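Local structure of OmpT protein (Vibrio cholerae serotype O1, 6EHD) at residues Leu21-Glu25 with Ser313-Ile319; His118-Lys123 with Ala135-Glu141; Pro225-Asp231 with Val254-Thr260. The protein probably acts as a non-specific diffusion porin, a beta-barrel channel through which ions and small solutes cross the outer membrane. The protein carries 1 engineered substitution. All coordinates share one frame; numbering follows the deposited sequence. Where two conformers were deposited one is given.

Contact 1: residues Leu21-Glu25 with Ser313-Ile319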
loop_
_atom_site.group_PDB
_atom_site.type_symbol
_atom_site.label_atom_id
_atom_site.label_comp_id
_atom_site.label_asym_id
_atom_site.label_seq_id
_atom_site.Cartn_x
_atom_site.Cartn_y
_atom_site.Cartn_z
ATOM N N LEU A 21 13.991 -13.463 -4.248
ATOM C CA LEU A 21 13.904 -14.840 -3.747
ATOM C C LEU A 21 13.271 -14.777 -2.365
ATOM O O LEU A 21 13.767 -14.001 -1.513
ATOM C CB LEU A 21 15.292 -15.378 -3.610
ATOM C CG LEU A 21 16.037 -15.503 -4.962
ATOM C CD1 LEU A 21 16.793 -14.238 -5.345
ATOM C CD2 LEU A 21 17.041 -16.678 -4.949
ATOM N N LYS A 22 12.192 -15.547 -2.177
ATOM C CA LYS A 22 11.461 -15.602 -0.889
ATOM C C LYS A 22 11.529 -17.015 -0.250
ATOM O O LYS A 22 11.322 -18.039 -0.977
ATOM C CB LYS A 22 10.047 -15.144 -1.066
ATOM C CG LYS A 22 9.951 -13.633 -1.315
ATOM C CD LYS A 22 8.521 -13.159 -1.573
ATOM C CE LYS A 22 7.703 -13.075 -0.318
ATOM N NZ LYS A 22 6.401 -12.476 -0.665
ATOM N N PHE A 23 11.856 -17.062 1.056
ATOM C CA PHE A 23 11.984 -18.343 1.803
ATOM C C PHE A 23 10.969 -18.317 2.942
ATOM O O PHE A 23 11.206 -17.686 3.976
ATOM C CB PHE A 23 13.379 -18.525 2.366
ATOM C CG PHE A 23 14.516 -18.398 1.339
ATOM C CD1 PHE A 23 14.906 -17.137 0.861
ATOM C CD2 PHE A 23 15.237 -19.531 0.914
ATOM C CE1 PHE A 23 15.947 -16.997 -0.086
ATOM C CE2 PHE A 23 16.256 -19.424 -0.039
ATOM C CZ PHE A 23 16.632 -18.157 -0.550
ATOM N N LEU A 24 9.808 -18.886 2.703
ATOM C CA LEU A 24 8.696 -18.836 3.675
ATOM C C LEU A 24 8.695 -20.141 4.527
ATOM O O LEU A 24 8.882 -21.207 3.978
ATOM C CB LEU A 24 7.364 -18.633 2.998
ATOM C CG LEU A 24 7.140 -17.384 2.120
ATOM C CD1 LEU A 24 5.707 -17.360 1.600
ATOM C CD2 LEU A 24 7.527 -16.139 2.926
ATOM N N GLU A 25 8.558 -20.030 5.845
ATOM C CA GLU A 25 8.423 -21.238 6.750
ATOM C C GLU A 25 7.672 -22.399 6.086
ATOM O O GLU A 25 6.512 -22.212 5.656
ATOM C CB GLU A 25 7.654 -20.898 8.037
ATOM C CG GLU A 25 7.803 -21.938 9.160
ATOM C CD GLU A 25 9.201 -22.007 9.779
ATOM O OE1 GLU A 25 10.053 -22.831 9.385
ATOM O OE2 GLU A 25 9.487 -21.249 10.681
ATOM N N SER A 313 4.403 -19.218 14.801
ATOM C CA SER A 313 5.851 -18.986 14.980
ATOM C C SER A 313 6.656 -19.172 13.689
ATOM O O SER A 313 7.638 -19.916 13.665
ATOM C CB SER A 313 6.458 -19.873 16.100
ATOM O OG SER A 313 6.150 -19.270 17.324
ATOM N N ALA A 314 6.235 -18.495 12.619
ATOM C CA ALA A 314 6.860 -18.679 11.272
ATOM C C ALA A 314 8.124 -17.777 11.081
ATOM O O ALA A 314 8.011 -16.524 11.326
ATOM C CB ALA A 314 5.844 -18.410 10.219
ATOM N N ASN A 315 9.247 -18.370 10.598
ATOM C CA ASN A 315 10.531 -17.694 10.287
ATOM C C ASN A 315 10.590 -17.554 8.770
ATOM O O ASN A 315 10.236 -18.522 8.019
ATOM C CB ASN A 315 11.710 -18.466 10.800
ATOM C CG ASN A 315 11.733 -18.548 12.288
ATOM O OD1 ASN A 315 11.843 -17.545 13.002
ATOM N ND2 ASN A 315 11.626 -19.795 12.802
ATOM N N ASN A 316 10.846 -16.325 8.307
ATOM C CA ASN A 316 10.755 -16.005 6.832
ATOM C C ASN A 316 11.925 -15.159 6.432
ATOM O O ASN A 316 12.412 -14.330 7.236
ATOM C CB ASN A 316 9.433 -15.239 6.506
ATOM C CG ASN A 316 8.175 -15.961 6.995
ATOM O OD1 ASN A 316 7.694 -16.903 6.365
ATOM N ND2 ASN A 316 7.662 -15.540 8.200
ATOM N N PHE A 317 12.435 -15.328 5.182
ATOM C CA PHE A 317 13.531 -14.514 4.693
ATOM C C PHE A 317 13.272 -14.125 3.215
ATOM O O PHE A 317 12.660 -14.873 2.444
ATOM C CB PHE A 317 14.893 -15.251 4.721
ATOM C CG PHE A 317 15.224 -15.819 6.044
ATOM C CD1 PHE A 317 14.648 -17.053 6.466
ATOM C CD2 PHE A 317 16.076 -15.138 6.879
ATOM C CE1 PHE A 317 14.916 -17.567 7.724
ATOM C CE2 PHE A 317 16.389 -15.689 8.140
ATOM C CZ PHE A 317 15.782 -16.874 8.545
ATOM N N GLY A 318 13.744 -12.930 2.870
ATOM C CA GLY A 318 13.732 -12.423 1.483
ATOM C C GLY A 318 14.978 -11.741 1.095
ATOM O O GLY A 318 15.615 -11.095 1.920
ATOM N N ILE A 319 15.455 -11.917 -0.168
ATOM C CA ILE A 319 16.562 -11.156 -0.640
ATOM C C ILE A 319 16.149 -10.621 -2.061
ATOM O O ILE A 319 15.446 -11.277 -2.823
ATOM C CB ILE A 319 17.879 -11.997 -0.750
ATOM C CG1 ILE A 319 17.639 -13.201 -1.654
ATOM C CG2 ILE A 319 18.342 -12.484 0.653
ATOM C CD1 ILE A 319 18.906 -14.049 -1.943
#
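Glu25 and Asn315 lie side by side and point the same way, with the carboxylate plane turned 74° from the amide plane. With CG placed trans to the backbone N (chi1 -164°) and a bend at chi2, the Glu25 carboxylate reaches across to Asn315 on the facing segment. Its OE2 accepts the backbone Asn315 N at 2.9 Å, a donor that arrives from above the carboxylate plane. The same OE2 takes a weak second bond from Asn315 ND2 at 3.3 Å, so one oxygen gathers two donors from one residue. Asn316 works in the reverse sense: its OD1 receives Glu25 N at 3.3 Å, the donor standing 42° out of the carbonyl plane, and also touches Leu24 CD2 at 3.5 Å. Away from this polar end, Ile319 crosses Leu21 obliquely, with CG1 3.8 Å from Leu21 CB. The Phe23 ring turns its edge to Phe317 O, with CD1 at 3.6 Å; that oxygen also accepts Phe23 N at 2.7 Å. Reciprocal backbone bonds link Leu21 with Ile319 and Phe23 with Phe317, fixing the antiparallel register. Strand 30-47 continues the sheet beyond Lys22 through Thr30, and strand 281-291 borders the other partner, where Tyr287 binds Asn315 OD1 and Gly288 O receives Asn316 ND2. Leu24 and Asn316 meet Phe103 of a loop.

Contact 2: residues His118-Lys123 with Ala135-Glu141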
loop_
_atom_site.group_PDB
_atom_site.type_symbol
_atom_site.label_atom_id
_atom_site.label_comp_id
_atom_site.label_asym_id
_atom_site.label_seq_id
_atom_site.Cartn_x
_atom_site.Cartn_y
_atom_site.Cartn_z
ATOM N N HIS A 118 -8.384 0.949 -7.528
ATOM C CA HIS A 118 -9.750 1.139 -8.117
ATOM C C HIS A 118 -9.550 1.699 -9.504
ATOM O O HIS A 118 -8.792 2.699 -9.746
ATOM C CB HIS A 118 -10.625 2.036 -7.233
ATOM C CG HIS A 118 -12.107 2.056 -7.570
ATOM N ND1 HIS A 118 -12.616 2.621 -8.732
ATOM C CD2 HIS A 118 -13.187 1.643 -6.847
ATOM C CE1 HIS A 118 -13.939 2.468 -8.736
ATOM N NE2 HIS A 118 -14.315 1.951 -7.578
ATOM N N ASP A 119 -10.185 1.014 -10.463
ATOM C CA ASP A 119 -10.005 1.302 -11.904
ATOM C C ASP A 119 -10.675 2.576 -12.428
ATOM O O ASP A 119 -10.427 3.022 -13.570
ATOM C CB ASP A 119 -10.563 0.126 -12.760
ATOM C CG ASP A 119 -9.750 -1.161 -12.627
ATOM O OD1 ASP A 119 -8.708 -1.162 -11.928
ATOM O OD2 ASP A 119 -10.183 -2.199 -13.198
ATOM N N SER A 120 -11.561 3.162 -11.660
ATOM C CA SER A 120 -12.176 4.385 -12.136
ATOM C C SER A 120 -12.337 5.373 -10.978
ATOM O O SER A 120 -13.421 5.459 -10.393
ATOM C CB SER A 120 -13.537 4.096 -12.819
ATOM O OG SER A 120 -14.065 5.341 -13.221
ATOM N N GLN A 121 -11.260 6.130 -10.670
ATOM C CA GLN A 121 -11.303 7.084 -9.579
ATOM C C GLN A 121 -11.061 8.476 -10.066
ATOM O O GLN A 121 -10.378 8.667 -11.078
ATOM C CB GLN A 121 -10.152 6.812 -8.560
ATOM C CG GLN A 121 -10.239 5.623 -7.738
ATOM C CD GLN A 121 -8.995 5.494 -6.778
ATOM O OE1 GLN A 121 -8.936 6.126 -5.723
ATOM N NE2 GLN A 121 -8.042 4.652 -7.174
ATOM N N VAL A 122 -11.564 9.434 -9.293
ATOM C CA VAL A 122 -11.063 10.797 -9.285
ATOM C C VAL A 122 -10.278 11.036 -7.978
ATOM O O VAL A 122 -10.841 10.826 -6.897
ATOM C CB VAL A 122 -12.162 11.876 -9.254
ATOM C CG1 VAL A 122 -11.591 13.193 -9.681
ATOM C CG2 VAL A 122 -13.361 11.467 -10.046
ATOM N N LYS A 123 -9.044 11.562 -8.084
ATOM C CA LYS A 123 -8.199 11.786 -6.870
ATOM C C LYS A 123 -7.824 13.245 -6.882
ATOM O O LYS A 123 -7.629 13.846 -7.972
ATOM C CB LYS A 123 -6.967 10.837 -6.859
ATOM C CG LYS A 123 -7.299 9.381 -6.546
ATOM C CD LYS A 123 -6.106 8.406 -6.674
ATOM C CE LYS A 123 -4.901 8.784 -5.803
ATOM N NZ LYS A 123 -3.732 7.924 -6.228
ATOM N N ALA A 135 -7.559 13.457 -1.270
ATOM C CA ALA A 135 -8.819 12.744 -1.283
ATOM C C ALA A 135 -9.119 11.955 -2.539
ATOM O O ALA A 135 -8.446 12.110 -3.563
ATOM C CB ALA A 135 -9.896 13.799 -1.006
ATOM N N GLY A 136 -10.030 10.997 -2.445
ATOM C CA GLY A 136 -10.416 10.218 -3.606
ATOM C C GLY A 136 -11.838 9.663 -3.561
ATOM O O GLY A 136 -12.440 9.445 -2.505
ATOM N N TYR A 137 -12.379 9.429 -4.757
ATOM C CA TYR A 137 -13.695 8.761 -4.916
ATOM C C TYR A 137 -13.666 7.786 -6.078
ATOM O O TYR A 137 -13.231 8.116 -7.166
ATOM C CB TYR A 137 -14.777 9.894 -5.162
ATOM C CG TYR A 137 -16.177 9.386 -5.526
ATOM C CD1 TYR A 137 -17.094 8.985 -4.536
ATOM C CD2 TYR A 137 -16.588 9.314 -6.876
ATOM C CE1 TYR A 137 -18.378 8.489 -4.866
ATOM C CE2 TYR A 137 -17.857 8.809 -7.211
ATOM C CZ TYR A 137 -18.741 8.427 -6.227
ATOM O OH TYR A 137 -19.966 7.954 -6.613
ATOM N N GLY A 138 -14.209 6.602 -5.873
ATOM C CA GLY A 138 -14.283 5.600 -6.894
ATOM C C GLY A 138 -15.752 5.579 -7.430
ATOM O O GLY A 138 -16.713 5.470 -6.634
ATOM N N PHE A 139 -15.891 5.575 -8.746
ATOM C CA PHE A 139 -17.254 5.395 -9.400
ATOM C C PHE A 139 -17.692 3.936 -9.434
ATOM O O PHE A 139 -17.008 3.105 -10.082
ATOM C CB PHE A 139 -17.211 5.957 -10.814
ATOM C CG PHE A 139 -17.023 7.437 -10.850
ATOM C CD1 PHE A 139 -18.126 8.300 -10.826
ATOM C CD2 PHE A 139 -15.760 7.976 -10.894
ATOM C CE1 PHE A 139 -17.938 9.682 -10.871
ATOM C CE2 PHE A 139 -15.570 9.331 -10.934
ATOM C CZ PHE A 139 -16.645 10.197 -10.917
ATOM N N PRO A 140 -18.783 3.562 -8.694
ATOM C CA PRO A 140 -19.211 2.152 -8.785
ATOM C C PRO A 140 -19.917 2.072 -10.159
ATOM O O PRO A 140 -20.459 3.089 -10.626
ATOM C CB PRO A 140 -20.172 1.972 -7.603
ATOM C CG PRO A 140 -20.698 3.327 -7.323
ATOM C CD PRO A 140 -19.638 4.328 -7.761
ATOM N N GLU A 141 -19.806 0.990 -10.896
ATOM C CA GLU A 141 -20.304 1.148 -12.285
ATOM C C GLU A 141 -21.499 0.291 -12.483
ATOM O O GLU A 141 -21.404 -0.820 -13.007
ATOM C CB GLU A 141 -19.200 1.028 -13.312
ATOM C CG GLU A 141 -18.548 2.407 -13.467
ATOM C CD GLU A 141 -17.244 2.377 -14.192
ATOM O OE1 GLU A 141 -16.671 3.464 -14.404
ATOM O OE2 GLU A 141 -16.807 1.270 -14.559
#
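Val122 and Tyr137 exchange two backbone hydrogen bonds, Val122 N to Tyr137 O and Tyr137 N to Val122 O, each 3.0 Å long. Phe139 N then reaches Ser120 O at 3.0 Å, and so carries the connection past the last strand residue, Gly138. Carbonyls also receive CA-H groups: Gln121 CA lies 3.3 Å from Tyr137 O, and beyond the Val122-Tyr137 pair Lys123 CA meets Ala135 O in the same way.

Ring contacts form the second group. His118 swings CG opposite its backbone N (chi1 -167°), which takes the imidazole across to Gly138. The CA of Gly138 sits over one face of that ring, 3.7 Å from its centroid and 16° off the ring normal, a CH-pi contact made possible by a residue without a side chain. The ring is fixed from two ends: ND1 accepts Ser120 N at 3.2 Å, while NE2 bonds to Gln146 O, an arrangement consistent with a neutral imidazole carrying its proton on NE2. Phe139 O faces the ring edge, 3.4 Å from His118 CE1, and is buried without a hydrogen-bond partner. The Phe139 ring presents its own edge to Ser120 O, with CD2 at 3.5 Å.

Side-chain polar contact is slight: Ser120 OG donates weakly to OE1 of Glu141, a poorly ordered residue whose OE2 pairs with Lys145.

Such a register, with strands 121-128 and 131-138 adjacent in sequence, is that of an antiparallel beta hairpin, one of those from which porin barrels are built; here the chain turns a corner at Asp119 and Ser120 as it enters the barrel wall.

Contact 3: residues Pro225-Asp231 with Val254-Thr260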
loop_
_atom_site.group_PDB
_atom_site.type_symbol
_atom_site.label_atom_id
_atom_site.label_comp_id
_atom_site.label_asym_id
_atom_site.label_seq_id
_atom_site.Cartn_x
_atom_site.Cartn_y
_atom_site.Cartn_z
ATOM N N PRO A 225 -25.943 -10.218 11.172
ATOM C CA PRO A 225 -25.533 -9.503 12.390
ATOM C C PRO A 225 -23.961 -9.399 12.601
ATOM O O PRO A 225 -23.531 -8.698 13.484
ATOM C CB PRO A 225 -26.197 -10.333 13.507
ATOM C CG PRO A 225 -26.320 -11.719 12.946
ATOM C CD PRO A 225 -26.519 -11.556 11.470
ATOM N N LEU A 226 -23.154 -10.096 11.812
ATOM C CA LEU A 226 -21.709 -10.177 12.065
ATOM C C LEU A 226 -21.039 -8.775 11.798
ATOM O O LEU A 226 -21.281 -8.159 10.730
ATOM C CB LEU A 226 -21.074 -11.267 11.212
ATOM C CG LEU A 226 -19.594 -11.537 11.439
ATOM C CD1 LEU A 226 -19.312 -12.158 12.802
ATOM C CD2 LEU A 226 -19.005 -12.352 10.307
ATOM N N VAL A 227 -20.281 -8.327 12.798
ATOM C CA VAL A 227 -19.371 -7.150 12.738
ATOM C C VAL A 227 -18.022 -7.599 13.280
ATOM O O VAL A 227 -17.985 -8.306 14.311
ATOM C CB VAL A 227 -19.914 -5.991 13.623
ATOM C CG1 VAL A 227 -18.974 -4.765 13.622
ATOM C CG2 VAL A 227 -21.333 -5.587 13.182
ATOM N N ILE A 228 -16.894 -7.202 12.614
ATOM C CA ILE A 228 -15.532 -7.514 13.143
ATOM C C ILE A 228 -14.779 -6.156 13.275
ATOM O O ILE A 228 -14.795 -5.399 12.288
ATOM C CB ILE A 228 -14.757 -8.488 12.206
ATOM C CG1 ILE A 228 -15.500 -9.845 12.148
ATOM C CG2 ILE A 228 -13.369 -8.716 12.746
ATOM C CD1 ILE A 228 -15.012 -10.779 11.074
ATOM N N ASP A 229 -14.206 -5.867 14.448
ATOM C CA ASP A 229 -13.390 -4.662 14.704
ATOM C C ASP A 229 -11.919 -5.076 14.720
ATOM O O ASP A 229 -11.582 -6.154 15.296
ATOM C CB ASP A 229 -13.745 -4.009 16.048
ATOM C CG ASP A 229 -15.098 -3.219 15.994
ATOM O OD1 ASP A 229 -15.634 -2.926 14.909
ATOM O OD2 ASP A 229 -15.596 -2.876 17.071
ATOM N N GLU A 230 -11.057 -4.243 14.109
ATOM C CA GLU A 230 -9.594 -4.442 14.221
ATOM C C GLU A 230 -8.956 -3.205 14.880
ATOM O O GLU A 230 -9.282 -2.066 14.490
ATOM C CB GLU A 230 -9.008 -4.599 12.789
ATOM C CG GLU A 230 -9.477 -5.782 11.999
ATOM C CD GLU A 230 -8.810 -5.847 10.599
ATOM O OE1 GLU A 230 -8.848 -4.866 9.851
ATOM O OE2 GLU A 230 -8.227 -6.894 10.256
ATOM N N ASP A 231 -8.052 -3.429 15.822
ATOM C CA ASP A 231 -7.269 -2.361 16.474
ATOM C C ASP A 231 -5.777 -2.693 16.182
ATOM O O ASP A 231 -5.269 -3.831 16.554
ATOM C CB ASP A 231 -7.466 -2.460 18.024
ATOM C CG ASP A 231 -8.939 -2.310 18.495
ATOM O OD1 ASP A 231 -9.844 -1.761 17.799
ATOM O OD2 ASP A 231 -9.109 -2.605 19.711
ATOM N N VAL A 254 -1.894 -6.570 15.882
ATOM C CA VAL A 254 -3.250 -6.352 15.456
ATOM C C VAL A 254 -4.180 -7.286 16.323
ATOM O O VAL A 254 -3.834 -8.483 16.530
ATOM C CB VAL A 254 -3.503 -6.661 14.001
ATOM C CG1 VAL A 254 -4.970 -6.372 13.629
ATOM C CG2 VAL A 254 -2.510 -5.847 13.115
ATOM N N MET A 255 -5.209 -6.696 16.914
ATOM C CA MET A 255 -6.343 -7.522 17.605
ATOM C C MET A 255 -7.622 -7.457 16.808
ATOM O O MET A 255 -7.998 -6.400 16.303
ATOM C CB MET A 255 -6.515 -7.115 19.069
ATOM C CG MET A 255 -6.823 -5.705 19.510
ATOM S SD MET A 255 -6.307 -5.258 21.277
ATOM C CE MET A 255 -5.852 -6.771 22.079
ATOM N N GLN A 256 -8.218 -8.612 16.583
ATOM C CA GLN A 256 -9.427 -8.748 15.847
ATOM C C GLN A 256 -10.504 -9.298 16.856
ATOM O O GLN A 256 -10.277 -10.318 17.534
ATOM C CB GLN A 256 -9.293 -9.710 14.683
ATOM C CG GLN A 256 -8.120 -9.431 13.702
ATOM C CD GLN A 256 -6.820 -10.120 14.063
ATOM O OE1 GLN A 256 -6.751 -10.955 14.979
ATOM N NE2 GLN A 256 -5.717 -9.774 13.300
ATOM N N GLU A 257 -11.634 -8.632 16.881
ATOM C CA GLU A 257 -12.773 -9.021 17.796
ATOM C C GLU A 257 -14.091 -9.028 17.032
ATOM O O GLU A 257 -14.461 -8.006 16.394
ATOM C CB GLU A 257 -12.832 -8.081 18.986
ATOM C CG GLU A 257 -14.072 -8.291 19.838
ATOM C CD GLU A 257 -14.068 -7.483 21.119
ATOM O OE1 GLU A 257 -15.102 -6.840 21.398
ATOM O OE2 GLU A 257 -13.046 -7.496 21.828
ATOM N N ALA A 258 -14.798 -10.178 17.068
ATOM C CA ALA A 258 -16.109 -10.337 16.439
ATOM C C ALA A 258 -17.218 -10.149 17.499
ATOM O O ALA A 258 -17.012 -10.382 18.694
ATOM C CB ALA A 258 -16.250 -11.686 15.760
ATOM N N ASN A 259 -18.370 -9.679 17.057
ATOM C CA ASN A 259 -19.497 -9.458 17.986
ATOM C C ASN A 259 -20.153 -10.768 18.496
ATOM O O ASN A 259 -20.955 -10.724 19.420
ATOM C CB ASN A 259 -20.529 -8.486 17.411
ATOM C CG ASN A 259 -21.194 -8.976 16.165
ATOM O OD1 ASN A 259 -20.799 -9.956 15.551
ATOM N ND2 ASN A 259 -22.169 -8.199 15.700
ATOM N N THR A 260 -19.791 -11.899 17.896
ATOM C CA THR A 260 -20.013 -13.221 18.476
ATOM C C THR A 260 -19.183 -13.486 19.738
ATOM O O THR A 260 -19.418 -14.503 20.378
ATOM C CB THR A 260 -19.683 -14.371 17.487
ATOM O OG1 THR A 260 -18.269 -14.383 17.197
ATOM C CG2 THR A 260 -20.464 -14.240 16.195
HETATM O O HOH W 1 -6.021 -8.444 10.554
#
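Asn259 turns CG between its backbone N and carbonyl carbon (chi1 63°), bringing its amide against the Pro225-Val227 backbone, while Met255 takes the same kind of rotamer (chi1 58°) and lays CG 3.6 Å from Asp231 CB. The Asn259 amide grips twice. ND2 donates to Pro225 O over 2.6 Å, nearly straight at 171° and with the acceptor in the amide plane; OD1 accepts a weak bond from Val227 N at 3.2 Å. Since Asn259 N also donates to Val227 O at 3.1 Å, one residue takes part in three bonds, one of them weak, just where the strand pairing runs out. Next to it, Leu226 CD1 touches Thr260 CG2 at 4.1 Å.

Farther along, reciprocal backbone bonds couple Asp229 with Glu257 and Asp231 with Met255, and CA-H...O contacts fill the intervals. On the face of Ile228, Glu230, Gln256 and Ala258, a water bridges the strands: it donates to Glu230 OE2 at 2.7 Å and accepts from Gln256 NE2 at 3.1 Å. Outside the pair, Arg109 forms a salt bridge with Glu230 OE1, and Thr293 O receives Gln256 NE2, so these buried polar ends are held by several partners.

The other face carries Asp229, Asp231 and Glu257 beside Met255, and is largely acidic. Asp229 OD2 and Glu257 OE1 stand 5.9 Å apart; Glu218 lies close to Asp229, and Asp263 to Glu257, adding like charge. Such crowding would probably raise the affinity of some of these carboxylates for protons. Across the water-bridged face, by contrast, the charge of Glu230 is answered by Arg109.

How the contacts relate
Starting from the N terminus, strand 9-24 comes early and waits for its partner until strand 314-324 at the far end of the chain; contact 1 thus closes a loop of nearly 290 residues and seals the barrel between its first and last parts. Contacts 2 and 3 are both nested inside it and follow one another in series, each closing a short hairpin: 121-128 with 131-138, then 227-242 with 245-258. None of the three cross. Contacts 1 and 2 lie on opposite sides of the chain's centre, their own centres about 35 Å apart, and contact 3 is about 29 Å from contact 1, centre to centre. Local hairpins and one long-range seam therefore share a single wall.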